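PDB 3G98: alanyl-tRNA synthetase from Aquifex aeolicus, which attaches alanine to its cognate tRNA using ATP and, through the C-Ala domain described here, brings editing and aminoacylation together on one tRNA. Local coordinates for residues 26-31 and 38-43; 54-57 and 63-66. One frame throughout, in Å; residues are numbered along the deposited sequence.

Contact 1: residues 26-31 and 38-43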
loop_
_atom_site.group_PDB
_atom_site.type_symbol
_atom_site.label_atom_id
_atom_site.label_comp_id
_atom_site.label_asym_id
_atom_site.label_seq_id
_atom_site.Cartn_x
_atom_site.Cartn_y
_atom_site.Cartn_z
ATOM N N ASN A 26 3.629 -10.949 1.488
ATOM C CA ASN A 26 4.903 -11.326 2.083
ATOM C C ASN A 26 6.007 -10.329 1.692
ATOM O O ASN A 26 6.857 -9.977 2.513
ATOM C CB ASN A 26 5.270 -12.761 1.704
ATOM C CG ASN A 26 4.371 -13.793 2.378
ATOM O OD1 ASN A 26 4.288 -14.937 1.932
ATOM N ND2 ASN A 26 3.689 -13.386 3.455
ATOM N N LEU A 27 5.968 -9.857 0.449
ATOM C CA LEU A 27 6.928 -8.857 -0.017
ATOM C C LEU A 27 6.785 -7.536 0.741
ATOM O O LEU A 27 7.785 -6.938 1.167
ATOM C CB LEU A 27 6.782 -8.632 -1.529
ATOM C CG LEU A 27 7.708 -7.615 -2.211
ATOM C CD1 LEU A 27 9.181 -7.953 -1.984
ATOM C CD2 LEU A 27 7.417 -7.539 -3.701
ATOM N N ALA A 28 5.543 -7.083 0.913
ATOM C CA ALA A 28 5.285 -5.846 1.634
ATOM C C ALA A 28 5.758 -5.972 3.072
ATOM O O ALA A 28 6.359 -5.052 3.620
ATOM C CB ALA A 28 3.813 -5.503 1.589
ATOM N N ASP A 29 5.490 -7.128 3.674
ATOM C CA ASP A 29 5.900 -7.394 5.045
ATOM C C ASP A 29 7.418 -7.250 5.183
ATOM O O ASP A 29 7.905 -6.577 6.093
ATOM C CB ASP A 29 5.402 -8.789 5.454
ATOM C CG ASP A 29 5.831 -9.194 6.851
ATOM O OD1 ASP A 29 5.869 -8.345 7.764
ATOM O OD2 ASP A 29 6.111 -10.391 7.034
ATOM N N MET A 30 8.162 -7.859 4.267
ATOM C CA MET A 30 9.625 -7.790 4.308
ATOM C C MET A 30 10.143 -6.364 4.135
ATOM O O MET A 30 11.042 -5.930 4.855
ATOM C CB MET A 30 10.233 -8.678 3.228
ATOM C CG MET A 30 10.120 -10.155 3.524
ATOM S SD MET A 30 11.140 -11.095 2.391
ATOM C CE MET A 30 10.423 -10.585 0.831
ATOM N N LEU A 31 9.576 -5.646 3.172
ATOM C CA LEU A 31 10.012 -4.283 2.882
ATOM C C LEU A 31 9.802 -3.269 4.012
ATOM O O LEU A 31 10.535 -2.281 4.080
ATOM C CB LEU A 31 9.354 -3.766 1.601
ATOM C CG LEU A 31 9.789 -4.428 0.298
ATOM C CD1 LEU A 31 8.888 -3.948 -0.845
ATOM C CD2 LEU A 31 11.248 -4.116 0.017
ATOM N N ASP A 38 9.195 3.231 7.325
ATOM C CA ASP A 38 8.782 2.768 5.997
ATOM C C ASP A 38 7.268 2.642 5.846
ATOM O O ASP A 38 6.585 2.158 6.744
ATOM C CB ASP A 38 9.410 1.408 5.687
ATOM C CG ASP A 38 10.924 1.458 5.630
ATOM O OD1 ASP A 38 11.480 2.451 5.111
ATOM O OD2 ASP A 38 11.558 0.495 6.105
ATOM N N VAL A 39 6.764 3.082 4.699
ATOM C CA VAL A 39 5.391 2.839 4.289
ATOM C C VAL A 39 5.486 2.158 2.927
ATOM O O VAL A 39 6.135 2.663 2.015
ATOM C CB VAL A 39 4.566 4.156 4.154
ATOM C CG1 VAL A 39 3.123 3.845 3.746
ATOM C CG2 VAL A 39 4.589 4.965 5.458
ATOM N N VAL A 40 4.857 0.999 2.791
ATOM C CA VAL A 40 4.951 0.231 1.551
ATOM C C VAL A 40 3.567 0.109 0.946
ATOM O O VAL A 40 2.631 -0.351 1.609
ATOM C CB VAL A 40 5.505 -1.180 1.821
ATOM C CG1 VAL A 40 5.608 -1.985 0.530
ATOM C CG2 VAL A 40 6.844 -1.098 2.550
ATOM N N PHE A 41 3.421 0.542 -0.303
ATOM C CA PHE A 41 2.149 0.397 -1.004
ATOM C C PHE A 41 2.413 -0.298 -2.318
ATOM O O PHE A 41 2.881 0.312 -3.277
ATOM C CB PHE A 41 1.494 1.773 -1.202
ATOM C CG PHE A 41 0.224 1.756 -2.024
ATOM C CD1 PHE A 41 -0.728 0.748 -1.871
ATOM C CD2 PHE A 41 -0.029 2.777 -2.932
ATOM C CE1 PHE A 41 -1.906 0.757 -2.626
ATOM C CE2 PHE A 41 -1.201 2.797 -3.674
ATOM C CZ PHE A 41 -2.136 1.776 -3.525
ATOM N N ILE A 42 2.150 -1.597 -2.361
ATOM C CA ILE A 42 2.412 -2.332 -3.589
ATOM C C ILE A 42 1.153 -3.032 -4.051
ATOM O O ILE A 42 0.246 -3.309 -3.263
ATOM C CB ILE A 42 3.587 -3.332 -3.468
ATOM C CG1 ILE A 42 3.310 -4.370 -2.378
ATOM C CG2 ILE A 42 4.901 -2.584 -3.222
ATOM C CD1 ILE A 42 4.404 -5.435 -2.247
ATOM N N ALA A 43 1.103 -3.304 -5.342
ATOM C CA ALA A 43 -0.093 -3.858 -5.935
ATOM C C ALA A 43 0.298 -4.870 -6.998
ATOM O O ALA A 43 1.435 -4.866 -7.492
ATOM C CB ALA A 43 -0.930 -2.755 -6.537
#
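Ile42 reaches from strand 38-43 to Leu27 and Ala28 of helix 21-31, and its long branch does the touching. From CB the chain enters the position between backbone N and carbonyl carbon (chi1 60°), then runs extended. Ile42 CG1 comes 4.2 Å from Ala28 CB, and Ile42 CD1 goes further, to 3.7 Å from Ala28 N and 3.9 Å from Ala28 CB. The same methyl meets Leu27, whose CB, CG and CD2 all lie about 4.0 Å from Ile42 CD1; the two side chains cross at about a right angle, so the methyl is held against the flank of the leucine.

Two residues back on the strand, Val40 CG1 sits between Leu31 CD1 and Ala28 CA, 4.0 Å from the latter, while Val40 CG2 meets Leu31 CB at 3.8 Å, Leu31 and Val40 also crossing nearly perpendicularly. Val40 CG1 and Ile42 CD1 both close on Ala28; the CA atoms of Ala28 and Val40 are 6.1 Å apart, consistent with the small side chain of Ala28. The axes of helix segment 26-31 and strand segment 38-43 run nearly antiparallel (162°), 8.4 Å apart at closest approach.

At the end of the contact, Asp38 comes near the Leu31 carbonyl without bonding to it. The helix packs on one face of the sheet within the beta-alpha-beta unit of strand 9-17, helix 21-31 and strand 38-46. With all four side-chain pairings aliphatic, the helix is held here by dispersion and burial of apolar surface, while the carboxylate of Asp38 finds its partners elsewhere, OD2 at Thr35 N and OD1, weakly, at His12 NE2.

Contact 2: residues 54-57 and 63-66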
loop_
_atom_site.group_PDB
_atom_site.type_symbol
_atom_site.label_atom_id
_atom_site.label_comp_id
_atom_site.label_asym_id
_atom_site.label_seq_id
_atom_site.Cartn_x
_atom_site.Cartn_y
_atom_site.Cartn_z
ATOM N N ILE A 54 -0.855 -2.537 1.995
ATOM C CA ILE A 54 -0.159 -1.459 2.689
ATOM C C ILE A 54 0.509 -2.076 3.904
ATOM O O ILE A 54 -0.153 -2.717 4.724
ATOM C CB ILE A 54 -1.129 -0.353 3.163
ATOM C CG1 ILE A 54 -1.846 0.300 1.979
ATOM C CG2 ILE A 54 -0.369 0.712 3.973
ATOM C CD1 ILE A 54 -1.082 1.422 1.352
ATOM N N GLY A 55 1.825 -1.919 3.990
ATOM C CA GLY A 55 2.570 -2.348 5.172
ATOM C C GLY A 55 3.351 -1.166 5.699
ATOM O O GLY A 55 3.908 -0.395 4.919
ATOM N N VAL A 56 3.382 -0.999 7.018
ATOM C CA VAL A 56 4.142 0.098 7.607
ATOM C C VAL A 56 5.100 -0.435 8.670
ATOM O O VAL A 56 4.871 -1.503 9.241
ATOM C CB VAL A 56 3.228 1.229 8.198
ATOM C CG1 VAL A 56 2.244 1.750 7.150
ATOM C CG2 VAL A 56 2.486 0.754 9.422
ATOM N N SER A 57 6.187 0.287 8.908
ATOM C CA SER A 57 7.082 -0.063 10.004
ATOM C C SER A 57 6.271 -0.071 11.289
ATOM O O SER A 57 5.480 0.842 11.532
ATOM C CB SER A 57 8.202 0.961 10.117
ATOM O OG SER A 57 9.037 0.930 8.984
ATOM N N LYS A 63 0.852 6.495 13.629
ATOM C CA LYS A 63 0.987 7.622 12.719
ATOM C C LYS A 63 0.343 7.332 11.375
ATOM O O LYS A 63 -0.399 8.162 10.846
ATOM C CB LYS A 63 2.458 7.987 12.531
ATOM C CG LYS A 63 3.090 8.554 13.790
ATOM C CD LYS A 63 4.583 8.770 13.634
ATOM C CE LYS A 63 5.192 9.186 14.968
ATOM N NZ LYS A 63 6.661 9.408 14.897
ATOM N N VAL A 64 0.646 6.155 10.833
ATOM C CA VAL A 64 0.086 5.700 9.563
ATOM C C VAL A 64 -0.614 4.373 9.797
ATOM O O VAL A 64 0.025 3.321 9.878
ATOM C CB VAL A 64 1.162 5.522 8.476
ATOM C CG1 VAL A 64 0.514 5.079 7.156
ATOM C CG2 VAL A 64 1.948 6.811 8.291
ATOM N N ASN A 65 -1.931 4.442 9.931
ATOM C CA ASN A 65 -2.742 3.281 10.250
ATOM C C ASN A 65 -3.169 2.568 8.969
ATOM O O ASN A 65 -3.983 3.089 8.196
ATOM C CB ASN A 65 -3.960 3.721 11.070
ATOM C CG ASN A 65 -4.692 2.556 11.693
ATOM O OD1 ASN A 65 -4.809 1.491 11.093
ATOM N ND2 ASN A 65 -5.188 2.751 12.909
ATOM N N ALA A 66 -2.620 1.377 8.739
ATOM C CA ALA A 66 -2.894 0.669 7.491
ATOM C C ALA A 66 -4.370 0.284 7.367
ATOM O O ALA A 66 -4.887 0.170 6.259
ATOM C CB ALA A 66 -1.993 -0.557 7.341
#
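Val56 and Val64 face each other across the connection that leaves strand 49-56, and their CG1 methyls meet at 3.8 Å. The rotamers differ. In Val56, CG1 is anti to the carbonyl carbon (chi1 -55°), which points it at Val64 CG1 and leaves CG2 beside Val64 O; in Val64, CG1 is anti to the backbone N (chi1 -178°). The side chains approach at a slant. Val56 CG2 is 3.6 Å from Val64 O and Val56 CG1 is 3.9 Å from it, so the valine packs against backbone as well as side chain.

The second meeting point is Ile54 with Ala66. With CG1 of Ile54 beside its backbone N (chi1 -62°), CG2 stands anti to that nitrogen, which turns the short branch to the partner, Ile54 CG2 lying 3.9 Å from Ala66 CB. The longer CG1-CD1 arm is directed elsewhere, consistent with packing on Phe41, Ile70 and Leu105. Ala66 CB is equally close to Ile54 O, at 3.9 Å, and the CA atoms of this pair stand 5.9 Å apart. Both side-chain pairings are apolar, and all four residues are buried.

Backbone polar groups find partners nearby: Ile54 pairs with Ala88, Val56 with Asp86, and Ala66 with Ala85. Val64 meanwhile packs on Val69 of helix 66-76 and Leu109 of helix 98-110. The arrangement is an irregular connection from strand 49-56 to helix 66-76 that ends in an asparagine N-cap, Asn65, whose OD1 makes a weak hydrogen bond to Lys67 N, as is common in alpha/beta folds.

Overall arrangement
Contacts 1 and 2 have centres 10 Å apart and lie in series along the chain. They meet through the neighbouring antiparallel strands 38-46 and 49-56: Val40 N lies 2.7 Å from Gly55 O, a probable hydrogen bond, and Asp38 N lies 2.8 Å from Ser57 OG, another. Phe41 and Ile54 pack together, away from helix 21-31. Alternation along strand 38-46 sends Val40 and Ile42 toward that helix and Phe41 the other way, toward helix 98-110, so the contacts build on opposite faces of the sheet. Neither contains an identified ligand site; both belong to the packing of the C-Ala domain.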